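Long-range contacts in putative hexose oxidase (Nonomuraea sp. ATCC 39727, PDB 5AWV), which probably oxidises a sugar of glycopeptide antibiotics such as teicoplanin, using a covalently bound FAD cofactor: residues H274-E279 against R372-D377; W292-I297 against W399-G404; A368-K373 against I423-Y428. One frame throughout, in Å; residues are numbered along the deposited sequence.

Contact 1: H274-E279 against R372-D377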
loop_
_atom_site.group_PDB
_atom_site.type_symbol
_atom_site.label_atom_id
_atom_site.label_comp_id
_atom_site.label_asym_id
_atom_site.label_seq_id
_atom_site.Cartn_x
_atom_site.Cartn_y
_atom_site.Cartn_z
ATOM N N HIS A 274 1.161 -24.021 -13.437
ATOM C CA HIS A 274 1.490 -22.704 -12.947
ATOM C C HIS A 274 2.159 -22.785 -11.596
ATOM O O HIS A 274 3.202 -22.232 -11.419
ATOM C CB HIS A 274 0.233 -21.851 -12.870
ATOM C CG HIS A 274 0.434 -20.519 -12.204
ATOM N ND1 HIS A 274 0.213 -20.326 -10.849
ATOM C CD2 HIS A 274 0.861 -19.328 -12.692
ATOM C CE1 HIS A 274 0.498 -19.079 -10.523
ATOM N NE2 HIS A 274 0.855 -18.448 -11.621
ATOM N N GLY A 275 1.554 -23.501 -10.667
ATOM C CA GLY A 275 2.096 -23.627 -9.320
ATOM C C GLY A 275 3.419 -24.304 -9.260
ATOM O O GLY A 275 4.318 -23.848 -8.536
ATOM N N GLU A 276 3.561 -25.427 -9.998
ATOM C CA GLU A 276 4.826 -26.133 -10.084
ATOM C C GLU A 276 5.939 -25.328 -10.721
ATOM O O GLU A 276 7.086 -25.417 -10.298
ATOM C CB GLU A 276 4.662 -27.523 -10.773
ATOM C CG GLU A 276 3.878 -28.439 -9.797
ATOM C CD GLU A 276 3.356 -29.757 -10.358
ATOM O OE1 GLU A 276 2.492 -30.437 -9.697
ATOM O OE2 GLU A 276 3.790 -30.103 -11.457
ATOM N N TRP A 277 5.603 -24.549 -11.753
ATOM C CA TRP A 277 6.581 -23.669 -12.360
ATOM C C TRP A 277 7.139 -22.663 -11.263
ATOM O O TRP A 277 8.347 -22.516 -11.108
ATOM C CB TRP A 277 5.985 -22.891 -13.557
ATOM C CG TRP A 277 7.033 -22.179 -14.266
ATOM C CD1 TRP A 277 7.812 -22.616 -15.307
ATOM C CD2 TRP A 277 7.519 -20.867 -13.916
ATOM N NE1 TRP A 277 8.727 -21.636 -15.628
ATOM C CE2 TRP A 277 8.543 -20.550 -14.803
ATOM C CE3 TRP A 277 7.091 -19.887 -12.977
ATOM C CZ2 TRP A 277 9.242 -19.332 -14.735
ATOM C CZ3 TRP A 277 7.791 -18.676 -12.943
ATOM C CH2 TRP A 277 8.822 -18.403 -13.798
ATOM N N TYR A 278 6.256 -22.015 -10.545
ATOM C CA TYR A 278 6.648 -21.125 -9.422
ATOM C C TYR A 278 7.439 -21.869 -8.333
ATOM O O TYR A 278 8.384 -21.283 -7.824
ATOM C CB TYR A 278 5.489 -20.265 -8.842
ATOM C CG TYR A 278 5.280 -18.980 -9.594
ATOM C CD1 TYR A 278 6.053 -17.869 -9.303
ATOM C CD2 TYR A 278 4.422 -18.896 -10.673
ATOM C CE1 TYR A 278 5.939 -16.670 -9.961
ATOM C CE2 TYR A 278 4.304 -17.699 -11.385
ATOM C CZ TYR A 278 5.060 -16.544 -11.008
ATOM O OH TYR A 278 4.952 -15.341 -11.708
ATOM N N GLU A 279 7.171 -23.153 -8.043
ATOM C CA GLU A 279 7.999 -23.888 -7.067
ATOM C C GLU A 279 9.403 -24.038 -7.535
ATOM O O GLU A 279 10.298 -24.004 -6.722
ATOM C CB GLU A 279 7.488 -25.300 -6.801
ATOM C CG GLU A 279 6.183 -25.380 -6.118
ATOM C CD GLU A 279 5.657 -26.834 -5.956
ATOM O OE1 GLU A 279 4.545 -27.044 -5.435
ATOM O OE2 GLU A 279 6.309 -27.769 -6.412
ATOM N N ARG A 372 3.865 -21.385 -0.136
ATOM C CA ARG A 372 5.242 -21.908 -0.280
ATOM C C ARG A 372 5.378 -22.988 -1.323
ATOM O O ARG A 372 6.450 -23.200 -1.819
ATOM C CB ARG A 372 5.734 -22.536 1.044
ATOM C CG ARG A 372 5.636 -21.614 2.201
ATOM C CD ARG A 372 5.868 -22.393 3.494
ATOM N NE ARG A 372 7.315 -22.685 3.566
ATOM C CZ ARG A 372 7.868 -23.625 4.324
ATOM N NH1 ARG A 372 7.125 -24.466 5.050
ATOM N NH2 ARG A 372 9.185 -23.752 4.350
ATOM N N LYS A 373 4.284 -23.659 -1.641
ATOM C CA LYS A 373 4.194 -24.726 -2.644
ATOM C C LYS A 373 2.880 -24.451 -3.359
ATOM O O LYS A 373 2.073 -23.644 -2.869
ATOM C CB LYS A 373 4.145 -26.072 -1.978
ATOM C CG LYS A 373 5.433 -26.460 -1.384
ATOM C CD LYS A 373 5.209 -27.694 -0.526
ATOM C CE LYS A 373 5.613 -28.974 -1.190
ATOM N NZ LYS A 373 6.820 -29.526 -0.491
ATOM N N ARG A 374 2.620 -25.141 -4.472
ATOM C CA ARG A 374 1.323 -24.990 -5.091
ATOM C C ARG A 374 0.190 -25.426 -4.225
ATOM O O ARG A 374 0.288 -26.318 -3.334
ATOM C CB ARG A 374 1.262 -25.725 -6.426
ATOM C CG ARG A 374 1.236 -27.261 -6.280
ATOM C CD ARG A 374 0.691 -27.794 -7.583
ATOM N NE ARG A 374 0.722 -29.225 -7.784
ATOM C CZ ARG A 374 -0.263 -30.072 -7.525
ATOM N NH1 ARG A 374 -1.380 -29.658 -6.947
ATOM N NH2 ARG A 374 -0.121 -31.354 -7.907
ATOM N N LEU A 375 -0.942 -24.855 -4.537
ATOM C CA LEU A 375 -2.197 -25.394 -4.058
ATOM C C LEU A 375 -2.283 -26.900 -4.317
ATOM O O LEU A 375 -1.877 -27.391 -5.352
ATOM C CB LEU A 375 -3.372 -24.684 -4.718
ATOM C CG LEU A 375 -3.651 -23.231 -4.317
ATOM C CD1 LEU A 375 -4.722 -22.569 -5.211
ATOM C CD2 LEU A 375 -4.088 -23.061 -2.841
ATOM N N THR A 376 -2.799 -27.649 -3.364
ATOM C CA THR A 376 -2.855 -29.099 -3.467
ATOM C C THR A 376 -3.990 -29.427 -4.410
ATOM O O THR A 376 -4.824 -28.557 -4.826
ATOM C CB THR A 376 -3.200 -29.765 -2.099
ATOM O OG1 THR A 376 -4.548 -29.447 -1.761
ATOM C CG2 THR A 376 -2.219 -29.331 -1.052
ATOM N N ASP A 377 -4.039 -30.698 -4.782
ATOM C CA ASP A 377 -5.083 -31.140 -5.671
ATOM C C ASP A 377 -6.478 -30.908 -5.111
ATOM O O ASP A 377 -7.349 -30.516 -5.847
ATOM C CB ASP A 377 -4.894 -32.620 -6.011
ATOM C CG ASP A 377 -3.578 -32.903 -6.748
ATOM O OD1 ASP A 377 -2.961 -31.955 -7.330
ATOM O OD2 ASP A 377 -3.137 -34.082 -6.694
HETATM O O HOH W 1 2.314 -33.105 -8.936
#

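Contact 2: W292-I297 against W399-G404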
loop_
_atom_site.group_PDB
_atom_site.type_symbol
_atom_site.label_atom_id
_atom_site.label_comp_id
_atom_site.label_asym_id
_atom_site.label_seq_id
_atom_site.Cartn_x
_atom_site.Cartn_y
_atom_site.Cartn_z
ATOM N N TRP A 292 7.744 -11.639 -13.761
ATOM C CA TRP A 292 6.602 -11.666 -12.900
ATOM C C TRP A 292 5.330 -11.879 -13.692
ATOM O O TRP A 292 5.179 -11.439 -14.820
ATOM C CB TRP A 292 6.486 -10.300 -12.179
ATOM C CG TRP A 292 5.267 -10.205 -11.273
ATOM C CD1 TRP A 292 5.137 -10.625 -9.966
ATOM C CD2 TRP A 292 4.041 -9.578 -11.609
ATOM N NE1 TRP A 292 3.898 -10.347 -9.498
ATOM C CE2 TRP A 292 3.194 -9.681 -10.469
ATOM C CE3 TRP A 292 3.567 -8.945 -12.752
ATOM C CZ2 TRP A 292 1.873 -9.232 -10.481
ATOM C CZ3 TRP A 292 2.229 -8.514 -12.777
ATOM C CH2 TRP A 292 1.418 -8.611 -11.631
ATOM N N SER A 293 4.414 -12.573 -13.070
ATOM C CA SER A 293 3.097 -12.789 -13.653
ATOM C C SER A 293 2.072 -12.918 -12.600
ATOM O O SER A 293 2.375 -13.164 -11.426
ATOM C CB SER A 293 3.127 -14.052 -14.540
ATOM O OG SER A 293 3.304 -15.213 -13.753
ATOM N N GLN A 294 0.835 -12.721 -12.998
ATOM C CA GLN A 294 -0.222 -13.148 -12.129
ATOM C C GLN A 294 -1.376 -13.820 -12.816
ATOM O O GLN A 294 -1.836 -13.319 -13.828
ATOM C CB GLN A 294 -0.732 -11.987 -11.253
ATOM C CG GLN A 294 -1.423 -10.868 -11.873
ATOM C CD GLN A 294 -1.970 -9.872 -10.794
ATOM O OE1 GLN A 294 -1.487 -9.782 -9.697
ATOM N NE2 GLN A 294 -2.978 -9.145 -11.147
ATOM N N LEU A 295 -1.806 -14.915 -12.246
ATOM C CA LEU A 295 -2.881 -15.706 -12.788
ATOM C C LEU A 295 -4.173 -15.270 -12.188
ATOM O O LEU A 295 -4.412 -15.458 -11.038
ATOM C CB LEU A 295 -2.578 -17.202 -12.655
ATOM C CG LEU A 295 -3.660 -18.194 -13.185
ATOM C CD1 LEU A 295 -3.950 -18.013 -14.686
ATOM C CD2 LEU A 295 -3.318 -19.612 -12.882
ATOM N N MET A 296 -5.034 -14.677 -13.007
ATOM C CA MET A 296 -6.246 -14.073 -12.536
ATOM C C MET A 296 -7.405 -14.962 -12.996
ATOM O O MET A 296 -7.622 -15.084 -14.192
ATOM C CB MET A 296 -6.362 -12.699 -13.071
ATOM C CG MET A 296 -5.176 -11.750 -12.657
ATOM S SD MET A 296 -5.022 -10.312 -13.739
ATOM C CE MET A 296 -6.294 -9.368 -12.966
ATOM N N ILE A 297 -8.050 -15.614 -12.044
ATOM C CA ILE A 297 -9.060 -16.606 -12.293
ATOM C C ILE A 297 -10.354 -15.923 -11.863
ATOM O O ILE A 297 -10.836 -16.101 -10.746
ATOM C CB ILE A 297 -8.826 -17.899 -11.552
ATOM C CG1 ILE A 297 -7.413 -18.434 -11.751
ATOM C CG2 ILE A 297 -9.851 -18.952 -11.971
ATOM C CD1 ILE A 297 -7.057 -19.485 -10.756
ATOM N N TRP A 399 -6.716 -14.770 -7.522
ATOM C CA TRP A 399 -5.495 -14.291 -8.170
ATOM C C TRP A 399 -4.276 -14.949 -7.489
ATOM O O TRP A 399 -4.211 -14.968 -6.245
ATOM C CB TRP A 399 -5.331 -12.766 -8.047
ATOM C CG TRP A 399 -6.333 -11.958 -8.747
ATOM C CD1 TRP A 399 -7.472 -12.397 -9.371
ATOM C CD2 TRP A 399 -6.317 -10.534 -8.895
ATOM N NE1 TRP A 399 -8.149 -11.343 -9.889
ATOM C CE2 TRP A 399 -7.458 -10.182 -9.620
ATOM C CE3 TRP A 399 -5.417 -9.533 -8.510
ATOM C CZ2 TRP A 399 -7.753 -8.850 -9.947
ATOM C CZ3 TRP A 399 -5.691 -8.206 -8.850
ATOM C CH2 TRP A 399 -6.862 -7.877 -9.536
ATOM N N LEU A 400 -3.367 -15.479 -8.295
ATOM C CA LEU A 400 -2.180 -16.147 -7.824
ATOM C C LEU A 400 -1.039 -15.252 -8.320
ATOM O O LEU A 400 -0.806 -15.121 -9.532
ATOM C CB LEU A 400 -2.104 -17.532 -8.383
ATOM C CG LEU A 400 -3.195 -18.509 -7.853
ATOM C CD1 LEU A 400 -3.683 -19.426 -8.940
ATOM C CD2 LEU A 400 -2.644 -19.317 -6.704
ATOM N N ILE A 401 -0.420 -14.509 -7.394
ATOM C CA ILE A 401 0.474 -13.395 -7.726
ATOM C C ILE A 401 1.889 -13.836 -7.487
ATOM O O ILE A 401 2.191 -14.291 -6.356
ATOM C CB ILE A 401 0.121 -12.196 -6.796
ATOM C CG1 ILE A 401 -1.400 -11.828 -6.876
ATOM C CG2 ILE A 401 0.915 -10.966 -7.103
ATOM C CD1 ILE A 401 -1.811 -10.897 -5.713
ATOM N N GLY A 402 2.714 -13.744 -8.524
ATOM C CA GLY A 402 4.154 -14.082 -8.467
ATOM C C GLY A 402 4.876 -13.357 -7.332
ATOM O O GLY A 402 4.681 -12.191 -7.172
ATOM N N TYR A 403 5.634 -14.100 -6.553
ATOM C CA TYR A 403 6.387 -13.575 -5.396
ATOM C C TYR A 403 7.715 -14.325 -5.246
ATOM O O TYR A 403 8.115 -15.010 -6.147
ATOM C CB TYR A 403 5.546 -13.663 -4.167
ATOM C CG TYR A 403 5.969 -12.770 -3.000
ATOM C CD1 TYR A 403 6.065 -11.416 -3.151
ATOM C CD2 TYR A 403 6.297 -13.335 -1.758
ATOM C CE1 TYR A 403 6.421 -10.597 -2.101
ATOM C CE2 TYR A 403 6.613 -12.557 -0.637
ATOM C CZ TYR A 403 6.696 -11.177 -0.817
ATOM O OH TYR A 403 7.022 -10.367 0.245
ATOM N N GLY A 404 8.438 -14.141 -4.153
ATOM C CA GLY A 404 9.704 -14.792 -3.938
ATOM C C GLY A 404 10.881 -14.119 -4.565
ATOM O O GLY A 404 10.986 -12.887 -4.507
HETATM O O HOH W 2 1.503 -15.868 -10.947
#

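Contact 3: A368-K373 against I423-Y428. With N1L (2-amino-2-deoxy-beta-D-glucopyranuronic acid), chain B.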
loop_
_atom_site.group_PDB
_atom_site.type_symbol
_atom_site.label_atom_id
_atom_site.label_comp_id
_atom_site.label_asym_id
_atom_site.label_seq_id
_atom_site.Cartn_x
_atom_site.Cartn_y
_atom_site.Cartn_z
ATOM N N ALA A 368 -6.904 -13.425 1.909
ATOM C CA ALA A 368 -5.519 -13.682 1.371
ATOM C C ALA A 368 -4.763 -14.791 2.102
ATOM O O ALA A 368 -5.076 -15.151 3.240
ATOM C CB ALA A 368 -4.716 -12.360 1.501
ATOM N N GLY A 369 -3.782 -15.347 1.410
ATOM C CA GLY A 369 -2.870 -16.374 1.924
ATOM C C GLY A 369 -1.561 -16.291 1.190
ATOM O O GLY A 369 -1.502 -15.761 0.055
ATOM N N TYR A 370 -0.481 -16.767 1.816
ATOM C CA TYR A 370 0.762 -17.004 1.167
ATOM C C TYR A 370 0.866 -18.486 0.786
ATOM O O TYR A 370 0.490 -19.341 1.572
ATOM C CB TYR A 370 1.891 -16.730 2.109
ATOM C CG TYR A 370 2.288 -15.302 2.237
ATOM C CD1 TYR A 370 3.171 -14.741 1.302
ATOM C CD2 TYR A 370 1.904 -14.548 3.342
ATOM C CE1 TYR A 370 3.608 -13.431 1.437
ATOM C CE2 TYR A 370 2.337 -13.219 3.476
ATOM C CZ TYR A 370 3.189 -12.661 2.527
ATOM O OH TYR A 370 3.643 -11.372 2.590
ATOM N N LEU A 371 1.481 -18.768 -0.341
ATOM C CA LEU A 371 1.900 -20.112 -0.736
ATOM C C LEU A 371 3.391 -20.289 -0.751
ATOM O O LEU A 371 4.071 -19.556 -1.456
ATOM C CB LEU A 371 1.343 -20.436 -2.136
ATOM C CG LEU A 371 -0.198 -20.627 -2.160
ATOM C CD1 LEU A 371 -0.686 -20.691 -3.578
ATOM C CD2 LEU A 371 -0.652 -21.835 -1.350
ATOM N N ARG A 372 3.865 -21.385 -0.136
ATOM C CA ARG A 372 5.242 -21.908 -0.280
ATOM C C ARG A 372 5.378 -22.988 -1.323
ATOM O O ARG A 372 6.450 -23.200 -1.819
ATOM C CB ARG A 372 5.734 -22.536 1.044
ATOM C CG ARG A 372 5.636 -21.614 2.201
ATOM C CD ARG A 372 5.868 -22.393 3.494
ATOM N NE ARG A 372 7.315 -22.685 3.566
ATOM C CZ ARG A 372 7.868 -23.625 4.324
ATOM N NH1 ARG A 372 7.125 -24.466 5.050
ATOM N NH2 ARG A 372 9.185 -23.752 4.350
ATOM N N LYS A 373 4.284 -23.659 -1.641
ATOM C CA LYS A 373 4.194 -24.726 -2.644
ATOM C C LYS A 373 2.880 -24.451 -3.359
ATOM O O LYS A 373 2.073 -23.644 -2.869
ATOM C CB LYS A 373 4.145 -26.072 -1.978
ATOM C CG LYS A 373 5.433 -26.460 -1.384
ATOM C CD LYS A 373 5.209 -27.694 -0.526
ATOM C CE LYS A 373 5.613 -28.974 -1.190
ATOM N NZ LYS A 373 6.820 -29.526 -0.491
ATOM N N ILE A 423 6.412 -18.417 -2.641
ATOM C CA ILE A 423 6.508 -18.338 -4.107
ATOM C C ILE A 423 5.328 -17.543 -4.702
ATOM O O ILE A 423 5.453 -16.989 -5.804
ATOM C CB ILE A 423 6.566 -19.756 -4.721
ATOM C CG1 ILE A 423 5.267 -20.594 -4.487
ATOM C CG2 ILE A 423 7.728 -20.510 -4.163
ATOM C CD1 ILE A 423 5.213 -21.965 -5.249
ATOM N N LEU A 424 4.186 -17.503 -4.003
ATOM C CA LEU A 424 2.974 -16.811 -4.526
ATOM C C LEU A 424 2.249 -16.151 -3.398
ATOM O O LEU A 424 2.230 -16.685 -2.254
ATOM C CB LEU A 424 2.044 -17.866 -5.165
ATOM C CG LEU A 424 2.562 -18.529 -6.447
ATOM C CD1 LEU A 424 1.842 -19.862 -6.706
ATOM C CD2 LEU A 424 2.374 -17.576 -7.601
ATOM N N LYS A 425 1.550 -15.067 -3.703
ATOM C CA LYS A 425 0.581 -14.598 -2.803
ATOM C C LYS A 425 -0.735 -14.977 -3.463
ATOM O O LYS A 425 -0.896 -14.854 -4.704
ATOM C CB LYS A 425 0.643 -13.112 -2.540
ATOM C CG LYS A 425 2.028 -12.586 -1.999
ATOM C CD LYS A 425 1.792 -11.343 -1.109
ATOM C CE LYS A 425 3.177 -10.707 -0.796
ATOM N NZ LYS A 425 3.065 -9.776 0.343
ATOM N N VAL A 426 -1.672 -15.392 -2.676
ATOM C CA VAL A 426 -3.004 -15.738 -3.284
ATOM C C VAL A 426 -4.092 -14.875 -2.706
ATOM O O VAL A 426 -4.287 -14.867 -1.470
ATOM C CB VAL A 426 -3.279 -17.286 -3.277
ATOM C CG1 VAL A 426 -3.158 -17.907 -1.935
ATOM C CG2 VAL A 426 -4.733 -17.596 -3.755
ATOM N N ASN A 427 -4.894 -14.258 -3.570
ATOM C CA ASN A 427 -6.006 -13.489 -3.168
ATOM C C ASN A 427 -7.334 -14.090 -3.633
ATOM O O ASN A 427 -7.442 -14.667 -4.729
ATOM C CB ASN A 427 -5.903 -12.040 -3.677
ATOM C CG ASN A 427 -4.863 -11.222 -2.899
ATOM O OD1 ASN A 427 -4.318 -11.684 -1.915
ATOM N ND2 ASN A 427 -4.587 -10.039 -3.358
ATOM N N TYR A 428 -8.300 -13.955 -2.771
ATOM C CA TYR A 428 -9.693 -14.420 -2.931
ATOM C C TYR A 428 -10.580 -13.221 -2.830
ATOM O O TYR A 428 -10.759 -12.634 -1.751
ATOM C CB TYR A 428 -9.983 -15.521 -1.884
ATOM C CG TYR A 428 -8.967 -16.667 -1.816
ATOM C CD1 TYR A 428 -7.851 -16.571 -1.012
ATOM C CD2 TYR A 428 -9.113 -17.852 -2.559
ATOM C CE1 TYR A 428 -6.947 -17.580 -0.892
ATOM C CE2 TYR A 428 -8.189 -18.868 -2.450
ATOM C CZ TYR A 428 -7.106 -18.729 -1.618
ATOM O OH TYR A 428 -6.173 -19.721 -1.545
HETATM C C1 N1L B . -6.420 -4.577 -6.669
HETATM C C2 N1L B . -7.529 -5.557 -6.024
HETATM C C3 N1L B . -7.199 -5.965 -4.575
HETATM C C4 N1L B . -5.816 -6.580 -4.585
HETATM C C5 N1L B . -4.780 -5.488 -4.969
HETATM C C6 N1L B . -3.313 -5.985 -4.874
HETATM N N2 N1L B . -8.879 -4.998 -6.035
HETATM O O3 N1L B . -8.162 -7.004 -4.063
HETATM O O4 N1L B . -5.492 -7.229 -3.253
HETATM O O5 N1L B . -5.012 -5.074 -6.374
HETATM O O6B N1L B . -2.807 -6.585 -6.061
HETATM O O6A N1L B . -3.194 -6.995 -3.953
#

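Contact 1: H274-E279 against R372-D377
A salt-bridge network of Glu-276, Arg-374 and Asp-377 ties helix 264-280 to the loop that follows strand 363-371, an edge strand of a seven-stranded antiparallel beta-sheet. Its first shell is centred on Arg-374. The NE of Arg-374 donates to OE1 of Glu-276 at 2.9 Å, lying nearly within the guanidinium plane and using the anti lone pair of that oxygen. A second, weak bond runs from NH2 of Arg-374 to the same OE1 (3.3 Å), and a water joins both groups at this edge. On the other flank NH1 of Arg-374 reaches the carbonyl O of Leu-375 at 2.8 Å, and NH1 and NH2 converge on OD1 of Asp-377, an oxygen whose modelled place is less certain. One turn along the helix from Gly-275, Glu-279 fixes the loop backbone: its OE1, again through the anti lone pair, takes the N-H of Arg-374 at 2.9 Å in an almost straight bond (173°).

The next shell positions these groups. Outside the two segments, Asp-377 also bridges to Arg-272, which extends the network, whereas NZ of Lys-373 leaves the contact for a separate salt bridge with Asp-464. Arg-374 holds CG in the crowded position between backbone N and carbonyl carbon (chi1 71°), then runs extended to NE, so that it lies alongside Glu-276, both pointing the same way. The root of the side chain sits tight on the helix, CB of Arg-374 resting 3.7 Å from CA of Gly-275, where no side chain stands in the way.

Contact 2: W292-I297 against W399-G404
Strands 291-298 and 395-402 run antiparallel as central neighbours in the seven-stranded sheet, their axes 4.6 Å apart. Leu-295 and Leu-400 form a hydrogen-bonded pair, the N of each donating to the O of the other, and N of Gly-402 adds a bond to O of Ser-293 (3.0 Å) that lies nearly along the C=O axis. Gln-294 with Ile-401 and Met-296 with Trp-399 make the flanking non-hydrogen-bonded pairs.

Packing is tightest on the face carrying these last four side chains. Met-296, bent at chi3 (81°), lays its methyl over the Trp-399 indole: CE of Met-296 lies 3.4 Å from CZ2 of Trp-399, offset toward the rim, which makes a CH-pi contact and part of a Met-aromatic pair. Gln-294 stands beside both, its NE2 3.6 Å from CE3 of Trp-399, approaching obliquely and giving a weak bond to SD of Met-296. Its OE1 end turns the other way, 3.5 Å from CG1 of Ile-401. At the strand end, NE1 of Trp-292 makes a weak bond, strongly bent at 122°, to O of Gly-402.

The Leu-295/Leu-400 face is looser. Its side chains meet through methyl tips: CD1 of Leu-400 lies 3.8 Å from CD1 of Ile-297 and 4.0 Å from CD2 of Leu-295. A water donates to O of Ser-293 and O of Leu-400, joining the strands where both carbonyls already accept N-H bonds.

Helix 264-280 covers this looser face through His-274, while the tight one packs, through Trp-292, Gln-294, Met-296 and Trp-399, on a modified side chain of the bound peptide; strands 309-316 and 424-432 continue the sheet beyond 291-298 and 395-402 respectively.

Contact 3: A368-K373 against I423-Y428
A classic beta bulge closes the antiparallel pairing of strands 363-371 and 424-432 at the edge of the seven-stranded sheet: Ile-423 and Leu-424 both face Leu-371. The evidence lies in the backbone bonds. O of Leu-371 accepts two donors, N of Ile-423 at 2.9 Å and N of Leu-424 at a longer 3.3 Å. Before the bulge the ladder is regular, with N of Leu-371 donating to O of Leu-424 in a nearly straight bond (173°), and with Gly-369 and Val-426 exchanging bonds both ways, the shorter from N of Val-426 to O of Gly-369 at 2.8 Å.

The polar side-chain bond sits on the face of Tyr-370 and Lys-425. These run side by side, the lysine extended beyond CG so that its tip draws level with the phenol, and NZ of Lys-425 donates to OH of Tyr-370 at 2.8 Å. Tyr-165, Tyr-403 and Tyr-470 make cation-pi contacts with the same lysine; this aromatic surrounding would help to hold its buried charge, which in turn may make the Tyr-370 hydroxyl more acidic. Tyr-165 and Tyr-470 bind FAD. Asn-427, on the same face, lines the pocket of the aminoglucuronic acid, a sugar that Thr-366 holds by a hydrogen bond.

Apolar contacts occupy the opposite face. Leu-371 crosses Leu-424 and Val-426 obliquely, CB of Leu-371 lying 4.0 Å from CB of Leu-424. Val-426 keeps CG1 in the crowded position (chi1 54°), directed at side-chain-free Gly-369. At the bulge, Ile-423 likewise has CG1 crowded, which brings its CD1 to 3.9 Å from C of Lys-373.

Contacts 2 and 3 are both largely buried and belong to one antiparallel sheet, contact 2 in its middle and contact 3 at its edge, strand 395-402 bonding to strand 424-432 through Ile-401 N to Lys-425 O. Contact 1 is a surface contact, in which a helix grips the loop leaving contact 3's outer strand; it shares Arg-372 and Lys-373 with that contact. Chemistry follows place: contact 1 pairs charges near the surface, whereas the one buried charge-bearing side chain among the sheet pairs is in contact 3. The helix of contact 1 lies over both sheet pairs, His-274 packing on Leu-400 and Leu-424 and Tyr-278 on Leu-424, with a probable Tyr-278 OH to Ser-293 OG bond into contact 2.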